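Local structure of uncharacterized protein (Mycobacterium tuberculosis, 4Q6U) at residues Thr58-Ser64 and Arg77-Val81; Trp13-Leu19 and Met88-Trp94. The protein is of unknown function but is built from three sensor-type domains, one GAF-like and two PAS-like, and so probably takes part in sensing or signalling. All blocks are in the same frame, centred on the assembly; numbering follows the deposited sequence.

Interaction 1: Thr58-Ser64 and Arg77-Val81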
ATOM      1  N   THR B  58     -12.640 -20.680  33.383  1.00 62.12           N
ATOM      2  CA  THR B  58     -13.665 -20.080  32.535  1.00 59.10           C
ATOM      3  C   THR B  58     -13.848 -20.902  31.271  1.00 63.09           C
ATOM      4  O   THR B  58     -14.968 -21.066  30.779  1.00 55.99           O
ATOM      5  CB  THR B  58     -13.314 -18.631  32.159  1.00 59.93           C
ATOM      6  OG1 THR B  58     -13.279 -17.831  33.345  1.00 58.81           O
ATOM      7  CG2 THR B  58     -14.345 -18.051  31.197  1.00 54.12           C
ATOM      8  N   LEU B  59     -12.743 -21.431  30.755  1.00 57.90           N
ATOM      9  CA  LEU B  59     -12.805 -22.320  29.603  1.00 66.74           C
ATOM     10  C   LEU B  59     -13.554 -23.599  29.973  1.00 61.69           C
ATOM     11  O   LEU B  59     -14.395 -24.075  29.226  1.00 57.74           O
ATOM     12  CB  LEU B  59     -11.402 -22.650  29.090  1.00 67.26           C
ATOM     13  CG  LEU B  59     -10.615 -21.489  28.483  1.00 66.81           C
ATOM     14  CD1 LEU B  59      -9.333 -21.984  27.834  1.00 68.99           C
ATOM     15  CD2 LEU B  59     -11.481 -20.760  27.485  1.00 52.78           C
ATOM     16  N   GLN B  60     -13.238 -24.133  31.145  1.00 61.08           N
ATOM     17  CA  GLN B  60     -13.862 -25.349  31.669  1.00 66.36           C
ATOM     18  C   GLN B  60     -15.375 -25.253  31.821  1.00 65.46           C
ATOM     19  O   GLN B  60     -16.121 -26.135  31.396  1.00 61.98           O
ATOM     20  CB  GLN B  60     -13.270 -25.683  33.037  1.00 67.42           C
ATOM     21  CG  GLN B  60     -12.262 -26.806  33.078  1.00 74.00           C
ATOM     22  CD  GLN B  60     -11.764 -27.033  34.489  1.00 78.67           C
ATOM     23  OE1 GLN B  60     -11.997 -26.209  35.373  1.00 72.67           O
ATOM     24  NE2 GLN B  60     -11.089 -28.156  34.714  1.00 87.61           N
ATOM     25  N   THR B  61     -15.805 -24.175  32.461  1.00 61.85           N
ATOM     26  CA  THR B  61     -17.167 -24.034  32.945  1.00 61.92           C
ATOM     27  C   THR B  61     -18.086 -23.301  31.994  1.00 63.27           C
ATOM     28  O   THR B  61     -19.305 -23.397  32.127  1.00 58.98           O
ATOM     29  CB  THR B  61     -17.190 -23.279  34.283  1.00 63.66           C
ATOM     30  OG1 THR B  61     -16.672 -21.952  34.092  1.00 62.15           O
ATOM     31  CG2 THR B  61     -16.354 -24.019  35.329  1.00 68.68           C
ATOM     32  N   GLY B  62     -17.500 -22.544  31.063  1.00 55.35           N
ATOM     33  CA  GLY B  62     -18.265 -21.716  30.145  1.00 57.13           C
ATOM     34  C   GLY B  62     -18.971 -20.575  30.855  1.00 58.33           C
ATOM     35  O   GLY B  62     -19.879 -19.944  30.309  1.00 56.14           O
ATOM     36  N   GLN B  63     -18.534 -20.299  32.079  1.00 57.88           N
ATOM     37  CA  GLN B  63     -19.218 -19.357  32.949  1.00 55.64           C
ATOM     38  C   GLN B  63     -18.405 -18.096  33.233  1.00 58.27           C
ATOM     39  O   GLN B  63     -17.178 -18.116  33.202  1.00 54.07           O
ATOM     40  CB  GLN B  63     -19.561 -20.044  34.273  1.00 73.74           C
ATOM     41  CG  GLN B  63     -20.637 -21.104  34.138  1.00 70.62           C
ATOM     42  CD  GLN B  63     -22.017 -20.494  34.062  1.00 76.12           C
ATOM     43  OE1 GLN B  63     -22.484 -19.877  35.024  1.00 89.81           O
ATOM     44  NE2 GLN B  63     -22.676 -20.648  32.918  1.00 70.56           N
ATOM     45  N   SER B  64     -19.107 -17.005  33.513  1.00 54.67           N
ATOM     46  CA  SER B  64     -18.496 -15.836  34.110  1.00 54.54           C
ATOM     47  C   SER B  64     -18.059 -16.205  35.522  1.00 59.80           C
ATOM     48  O   SER B  64     -18.826 -16.796  36.270  1.00 58.50           O
ATOM     49  CB  SER B  64     -19.472 -14.661  34.135  1.00 60.87           C
ATOM     50  OG  SER B  64     -19.926 -14.355  32.829  1.00 73.38           O
ATOM     51  N   ARG B  77     -11.783 -11.220  37.606  1.00 56.48           N
ATOM     52  CA  ARG B  77     -13.095 -11.416  37.005  1.00 55.68           C
ATOM     53  C   ARG B  77     -12.940 -11.799  35.552  1.00 53.93           C
ATOM     54  O   ARG B  77     -12.159 -11.195  34.820  1.00 52.39           O
ATOM     55  CB  ARG B  77     -13.953 -10.166  37.162  1.00 55.92           C
ATOM     56  CG  ARG B  77     -14.044  -9.698  38.607  1.00 74.97           C
ATOM     57  CD  ARG B  77     -15.065  -8.599  38.764  1.00 79.41           C
ATOM     58  NE  ARG B  77     -16.331  -8.959  38.135  1.00 80.64           N
ATOM     59  CZ  ARG B  77     -17.515  -8.525  38.550  1.00 86.15           C
ATOM     60  NH1 ARG B  77     -17.592  -7.719  39.604  1.00 84.12           N
ATOM     61  NH2 ARG B  77     -18.620  -8.904  37.918  1.00 83.39           N
ATOM     62  N   THR B  78     -13.659 -12.838  35.150  1.00 53.30           N
ATOM     63  CA  THR B  78     -13.576 -13.316  33.785  1.00 51.49           C
ATOM     64  C   THR B  78     -14.951 -13.380  33.121  1.00 50.79           C
ATOM     65  O   THR B  78     -15.954 -13.720  33.748  1.00 52.05           O
ATOM     66  CB  THR B  78     -12.916 -14.707  33.715  1.00 59.56           C
ATOM     67  OG1 THR B  78     -13.570 -15.602  34.622  1.00 59.31           O
ATOM     68  CG2 THR B  78     -11.440 -14.624  34.071  1.00 52.37           C
ATOM     69  N   GLU B  79     -14.962 -13.039  31.837  1.00 51.03           N
ATOM     70  CA  GLU B  79     -16.152 -13.049  31.004  1.00 53.37           C
ATOM     71  C   GLU B  79     -15.855 -13.871  29.766  1.00 46.60           C
ATOM     72  O   GLU B  79     -14.971 -13.510  28.985  1.00 48.22           O
ATOM     73  CB  GLU B  79     -16.555 -11.627  30.604  1.00 50.72           C
ATOM     74  CG  GLU B  79     -16.992 -10.754  31.757  1.00 56.84           C
ATOM     75  CD  GLU B  79     -18.255 -11.257  32.412  1.00 59.00           C
ATOM     76  OE1 GLU B  79     -19.119 -11.797  31.698  1.00 58.97           O
ATOM     77  OE2 GLU B  79     -18.374 -11.125  33.641  1.00 64.91           O
ATOM     78  N   PRO B  80     -16.571 -14.988  29.589  1.00 47.04           N
ATOM     79  CA  PRO B  80     -16.391 -15.806  28.390  1.00 45.87           C
ATOM     80  C   PRO B  80     -16.852 -15.063  27.138  1.00 44.03           C
ATOM     81  O   PRO B  80     -17.788 -14.266  27.210  1.00 44.83           O
ATOM     82  CB  PRO B  80     -17.287 -17.026  28.666  1.00 49.84           C
ATOM     83  CG  PRO B  80     -18.339 -16.502  29.554  1.00 49.78           C
ATOM     84  CD  PRO B  80     -17.606 -15.555  30.474  1.00 48.86           C
ATOM     85  N   VAL B  81     -16.185 -15.306  26.017  1.00 42.62           N
ATOM     86  CA  VAL B  81     -16.681 -14.839  24.738  1.00 40.98           C
ATOM     87  C   VAL B  81     -17.063 -16.072  23.934  1.00 49.98           C
ATOM     88  O   VAL B  81     -16.197 -16.791  23.427  1.00 40.51           O
ATOM     89  CB  VAL B  81     -15.648 -14.010  23.967  1.00 39.52           C
ATOM     90  CG1 VAL B  81     -16.312 -13.336  22.774  1.00 38.52           C
ATOM     91  CG2 VAL B  81     -15.024 -12.963  24.878  1.00 43.77           C
TER
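Two hydroxyl-centred hydrogen bonds tie the end of the helix, through Thr58, and the loop after it, through Ser64, to the strand 77-81. At the buried one, Thr58 OG1 lies 2.6 Å from Thr78 OG1, the two side chains running antiparallel past one another. Thr58 OG1 is also bonded to Ala54 O one turn back in the helix, so the hydroxyl pair is joined to the helix backbone. Toward the surface, Ser64 OG donates to Glu79 OE1 over 2.9 Å and meets it from above the carboxylate plane, 45° out of it. Glu79 starts out away from the loop, and a bend at chi2 (-65°) brings its carboxylate back to Ser64.

Van der Waals contact centres on Pro80: the Thr58 side chain crosses that of Pro80 at about a right angle, with Thr58 CG2 4.0 Å from Pro80 CB. The far side of the ring reaches the turn: Pro80 CG lies 3.8 Å from Gly62 O, and Pro80 CD is 3.5 Å from Ser64 OG. Backbone contact is slight, a CA-H...O approach of 3.3 Å from Ser64 CA to Thr78 O.

Gly62, with positive phi, ends the helix, and Thr61 OG1 accepts from Gln63 N in an ST turn. Helix 48-61 thus packs beside strand 74-82, while Thr58 and Thr78 also touch Leu65 of edge strand 65-69 and Val91 of strand 88-97.

Interaction 2: Trp13-Leu19 and Met88-Trp94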
ATOM      1  N   TRP B  13      -9.680  -4.007  31.183  1.00 46.89           N
ATOM      2  CA  TRP B  13     -10.044  -5.368  30.821  1.00 46.65           C
ATOM      3  C   TRP B  13      -9.040  -5.900  29.808  1.00 55.12           C
ATOM      4  O   TRP B  13      -8.716  -5.218  28.841  1.00 44.17           O
ATOM      5  CB  TRP B  13     -11.448  -5.425  30.214  1.00 47.59           C
ATOM      6  CG  TRP B  13     -12.563  -5.273  31.179  1.00 48.67           C
ATOM      7  CD1 TRP B  13     -13.187  -4.115  31.547  1.00 44.19           C
ATOM      8  CD2 TRP B  13     -13.216  -6.328  31.897  1.00 54.51           C
ATOM      9  NE1 TRP B  13     -14.185  -4.385  32.458  1.00 46.55           N
ATOM     10  CE2 TRP B  13     -14.219  -5.735  32.692  1.00 53.36           C
ATOM     11  CE3 TRP B  13     -13.039  -7.715  31.950  1.00 47.72           C
ATOM     12  CZ2 TRP B  13     -15.046  -6.487  33.531  1.00 48.59           C
ATOM     13  CZ3 TRP B  13     -13.863  -8.459  32.784  1.00 54.24           C
ATOM     14  CH2 TRP B  13     -14.856  -7.843  33.556  1.00 49.76           C
ATOM     15  N   LEU B  14      -8.554  -7.114  30.022  1.00 48.03           N
ATOM     16  CA  LEU B  14      -7.709  -7.774  29.032  1.00 47.66           C
ATOM     17  C   LEU B  14      -8.534  -8.728  28.171  1.00 45.79           C
ATOM     18  O   LEU B  14      -9.190  -9.618  28.707  1.00 46.72           O
ATOM     19  CB  LEU B  14      -6.585  -8.553  29.717  1.00 55.34           C
ATOM     20  CG  LEU B  14      -5.568  -7.737  30.499  1.00 53.37           C
ATOM     21  CD1 LEU B  14      -4.494  -8.657  31.042  1.00 56.71           C
ATOM     22  CD2 LEU B  14      -4.977  -6.667  29.584  1.00 51.67           C
ATOM     23  N   LEU B  15      -8.494  -8.567  26.849  1.00 48.26           N
ATOM     24  CA  LEU B  15      -9.133  -9.548  25.982  1.00 43.23           C
ATOM     25  C   LEU B  15      -8.121 -10.618  25.584  1.00 44.31           C
ATOM     26  O   LEU B  15      -7.093 -10.333  24.972  1.00 47.70           O
ATOM     27  CB  LEU B  15      -9.739  -8.894  24.747  1.00 38.73           C
ATOM     28  CG  LEU B  15     -10.508  -9.825  23.797  1.00 40.38           C
ATOM     29  CD1 LEU B  15     -11.780 -10.349  24.443  1.00 41.96           C
ATOM     30  CD2 LEU B  15     -10.842  -9.110  22.498  1.00 38.59           C
ATOM     31  N   VAL B  16      -8.424 -11.854  25.952  1.00 48.25           N
ATOM     32  CA  VAL B  16      -7.534 -12.978  25.711  1.00 46.44           C
ATOM     33  C   VAL B  16      -8.134 -13.957  24.705  1.00 50.05           C
ATOM     34  O   VAL B  16      -9.219 -14.467  24.915  1.00 44.65           O
ATOM     35  CB  VAL B  16      -7.227 -13.721  27.025  1.00 49.71           C
ATOM     36  CG1 VAL B  16      -6.569 -15.058  26.746  1.00 51.59           C
ATOM     37  CG2 VAL B  16      -6.358 -12.854  27.926  1.00 52.96           C
ATOM     38  N   GLU B  17      -7.419 -14.200  23.613  1.00 44.55           N
ATOM     39  CA  GLU B  17      -7.815 -15.204  22.633  1.00 43.70           C
ATOM     40  C   GLU B  17      -7.356 -16.563  23.151  1.00 60.99           C
ATOM     41  O   GLU B  17      -6.197 -16.729  23.541  1.00 57.34           O
ATOM     42  CB  GLU B  17      -7.213 -14.886  21.257  1.00 43.10           C
ATOM     43  CG  GLU B  17      -7.929 -15.529  20.063  1.00 40.65           C
ATOM     44  CD  GLU B  17      -7.301 -16.844  19.651  1.00 45.36           C
ATOM     45  OE1 GLU B  17      -6.621 -17.477  20.489  1.00 52.10           O
ATOM     46  OE2 GLU B  17      -7.478 -17.242  18.486  1.00 47.17           O
ATOM     47  N   THR B  18      -8.272 -17.527  23.173  1.00 59.38           N
ATOM     48  CA  THR B  18      -8.009 -18.814  23.809  1.00 56.65           C
ATOM     49  C   THR B  18      -8.158 -20.000  22.856  1.00 62.67           C
ATOM     50  O   THR B  18      -8.551 -21.087  23.274  1.00 62.77           O
ATOM     51  CB  THR B  18      -8.951 -19.042  25.014  1.00 59.20           C
ATOM     52  OG1 THR B  18     -10.317 -18.889  24.603  1.00 47.56           O
ATOM     53  CG2 THR B  18      -8.649 -18.050  26.126  1.00 56.54           C
ATOM     54  N   LEU B  19      -7.843 -19.797  21.582  1.00 51.27           N
ATOM     55  CA  LEU B  19      -7.965 -20.884  20.614  1.00 58.57           C
ATOM     56  C   LEU B  19      -6.613 -21.531  20.313  1.00 63.54           C
ATOM     57  O   LEU B  19      -6.547 -22.556  19.634  1.00 62.21           O
ATOM     58  CB  LEU B  19      -8.620 -20.381  19.324  1.00 51.54           C
ATOM     59  CG  LEU B  19     -10.123 -20.114  19.441  1.00 49.63           C
ATOM     60  CD1 LEU B  19     -10.655 -19.388  18.227  1.00 47.19           C
ATOM     61  CD2 LEU B  19     -10.884 -21.418  19.657  1.00 51.14           C
HETATM   62  N   MSE B  88     -16.060 -21.397  22.581  1.00 47.19           N
HETATM   63  CA  MSE B  88     -15.393 -20.310  23.281  1.00 47.84           C
HETATM   64  C   MSE B  88     -14.295 -19.719  22.414  1.00 45.19           C
HETATM   65  O   MSE B  88     -13.343 -20.413  22.071  1.00 45.68           O
HETATM   66  CB  MSE B  88     -14.814 -20.822  24.594  1.00 45.01           C
HETATM   67  CG  MSE B  88     -14.115 -19.767  25.402  1.00 45.25           C
HETATM   68 SE   MSE B  88     -15.143 -19.220  26.947  1.00102.33          SE
HETATM   69  CE  MSE B  88     -15.820 -20.960  27.503  1.00 48.66           C
ATOM     70  N   HIS B  89     -14.436 -18.449  22.038  1.00 40.07           N
ATOM     71  CA  HIS B  89     -13.431 -17.790  21.217  1.00 41.53           C
ATOM     72  C   HIS B  89     -12.388 -17.078  22.063  1.00 41.67           C
ATOM     73  O   HIS B  89     -11.248 -16.866  21.631  1.00 41.22           O
ATOM     74  CB  HIS B  89     -14.080 -16.779  20.270  1.00 41.66           C
ATOM     75  CG  HIS B  89     -14.726 -17.405  19.077  1.00 40.32           C
ATOM     76  ND1 HIS B  89     -14.875 -16.741  17.877  1.00 34.68           N
ATOM     77  CD2 HIS B  89     -15.260 -18.635  18.892  1.00 38.97           C
ATOM     78  CE1 HIS B  89     -15.475 -17.532  17.009  1.00 35.32           C
ATOM     79  NE2 HIS B  89     -15.720 -18.691  17.599  1.00 40.11           N
ATOM     80  N   GLY B  90     -12.793 -16.677  23.255  1.00 40.13           N
ATOM     81  CA  GLY B  90     -11.889 -15.961  24.129  1.00 45.41           C
ATOM     82  C   GLY B  90     -12.472 -15.712  25.502  1.00 47.40           C
ATOM     83  O   GLY B  90     -13.601 -16.115  25.800  1.00 44.73           O
ATOM     84  N   VAL B  91     -11.678 -15.048  26.333  1.00 42.74           N
ATOM     85  CA  VAL B  91     -12.059 -14.690  27.690  1.00 44.11           C
ATOM     86  C   VAL B  91     -11.600 -13.259  27.949  1.00 44.63           C
ATOM     87  O   VAL B  91     -10.475 -12.894  27.605  1.00 51.12           O
ATOM     88  CB  VAL B  91     -11.427 -15.645  28.744  1.00 45.96           C
ATOM     89  CG1 VAL B  91     -11.696 -15.153  30.174  1.00 47.44           C
ATOM     90  CG2 VAL B  91     -11.921 -17.067  28.554  1.00 52.41           C
ATOM     91  N   GLN B  92     -12.468 -12.445  28.538  1.00 44.26           N
ATOM     92  CA  GLN B  92     -12.082 -11.097  28.919  1.00 50.75           C
ATOM     93  C   GLN B  92     -11.792 -11.106  30.412  1.00 50.21           C
ATOM     94  O   GLN B  92     -12.577 -11.652  31.180  1.00 47.46           O
ATOM     95  CB  GLN B  92     -13.174 -10.094  28.577  1.00 57.60           C
ATOM     96  CG  GLN B  92     -12.646  -8.820  27.957  1.00 64.04           C
ATOM     97  CD  GLN B  92     -13.736  -8.007  27.301  1.00 53.04           C
ATOM     98  OE1 GLN B  92     -14.918  -8.374  27.353  1.00 44.32           O
ATOM     99  NE2 GLN B  92     -13.350  -6.896  26.675  1.00 49.03           N
ATOM    100  N   VAL B  93     -10.663 -10.522  30.812  1.00 46.99           N
ATOM    101  CA  VAL B  93     -10.194 -10.631  32.203  1.00 48.91           C
ATOM    102  C   VAL B  93      -9.878  -9.272  32.825  1.00 49.74           C
ATOM    103  O   VAL B  93      -9.293  -8.392  32.175  1.00 49.10           O
ATOM    104  CB  VAL B  93      -8.931 -11.517  32.297  1.00 49.49           C
ATOM    105  CG1 VAL B  93      -8.561 -11.796  33.768  1.00 56.91           C
ATOM    106  CG2 VAL B  93      -9.133 -12.816  31.554  1.00 74.57           C
ATOM    107  N   TRP B  94     -10.254  -9.109  34.093  1.00 51.41           N
ATOM    108  CA  TRP B  94      -9.934  -7.902  34.841  1.00 52.61           C
ATOM    109  C   TRP B  94      -9.478  -8.288  36.244  1.00 54.66           C
ATOM    110  O   TRP B  94     -10.075  -9.165  36.860  1.00 55.39           O
ATOM    111  CB  TRP B  94     -11.146  -6.971  34.907  1.00 52.72           C
ATOM    112  CG  TRP B  94     -10.941  -5.779  35.774  1.00 55.69           C
ATOM    113  CD1 TRP B  94     -10.505  -4.546  35.385  1.00 59.53           C
ATOM    114  CD2 TRP B  94     -11.156  -5.700  37.187  1.00 56.75           C
ATOM    115  NE1 TRP B  94     -10.437  -3.705  36.467  1.00 56.24           N
ATOM    116  CE2 TRP B  94     -10.833  -4.389  37.586  1.00 57.57           C
ATOM    117  CE3 TRP B  94     -11.593  -6.610  38.150  1.00 57.62           C
ATOM    118  CZ2 TRP B  94     -10.928  -3.964  38.911  1.00 62.46           C
ATOM    119  CZ3 TRP B  94     -11.683  -6.188  39.472  1.00 61.42           C
ATOM    120  CH2 TRP B  94     -11.354  -4.876  39.836  1.00 60.85           C
TER
HETATM  121  O   HOH W   1     -10.528  -5.654  26.602  1.00 45.06           O
HETATM  122  O   HOH W   2     -11.310 -21.398  23.548  1.00 52.81           O
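Leu14 and Val16 exchange paired backbone hydrogen bonds with Val93 and Val91, joining two central strands of the six-stranded antiparallel sheet of the GAF-like N-terminal domain. Leu14-Val93 and Val16-Val91 are hydrogen-bonded pairs; Leu15-Gln92 and Glu17-Gly90 are non-hydrogen-bonded ones. The shortest of the four bonds, Leu14 N to Val93 O, is 2.6 Å. The longest, Val91 N to Val16 O, is 2.9 Å. Past them the ladder frays into a weak bond from Thr18 N to His89 O. On the other flank of strand 88-94, toward strand 74-82, His89 and Gly90 are paired together with Val81 as a classic beta bulge.

Side-chain packing divides between the faces. Val91 and Val93 look toward helix 48-61, touching Thr58 and Ile55. On the face of Leu15 and Gln92, Leu15 CD1 rests 3.9 Å from Gln92 CG. Trp13 lays one face of its indole over Trp94 CB, a CH-pi contact 3.6 Å from the six-membered ring centroid. With CG anti to N (chi1 174°), the Trp94 indole leads away from the first strand, so CB rather than the ring lies against the Trp13 face; the two ring planes are oblique.

Polar ends have partners beyond the strands: Trp13 NE1 bonds Pro103 O, Gln92 bonds Arg105 through OE1 and Pro106 O through NE2, and His89 ND1 bonds Ala211 O of the middle domain, while Glu17 forms a salt bridge with Arg194 there. One water bridges Trp13 O and Gln92 NE2. A second donates to Thr18 O and Met88 O and accepts from Thr18 OG1, 2.9 Å away.

Overall arrangement
Both interactions belong to the N-terminal domain, their centres about 9 Å apart. Both segments of interaction 1 fall between the two strands that interaction 2 pairs: strand 14-17 comes first, helix 48-61 and strand 74-82 follow, and strand 88-97 closes the pairing. Strands 74-82 and 88-97 are joined by backbone bonds such as Glu79 O to Gln92 N, so they lie side by side in the sheet, with interaction 1 adding the helix and loop on one face. There Leu59 and Thr58 O also pack on Met88. Glu17 and His89 reach the middle domain, so this part of the sheet has the helix on one face and residues of the middle domain at the other.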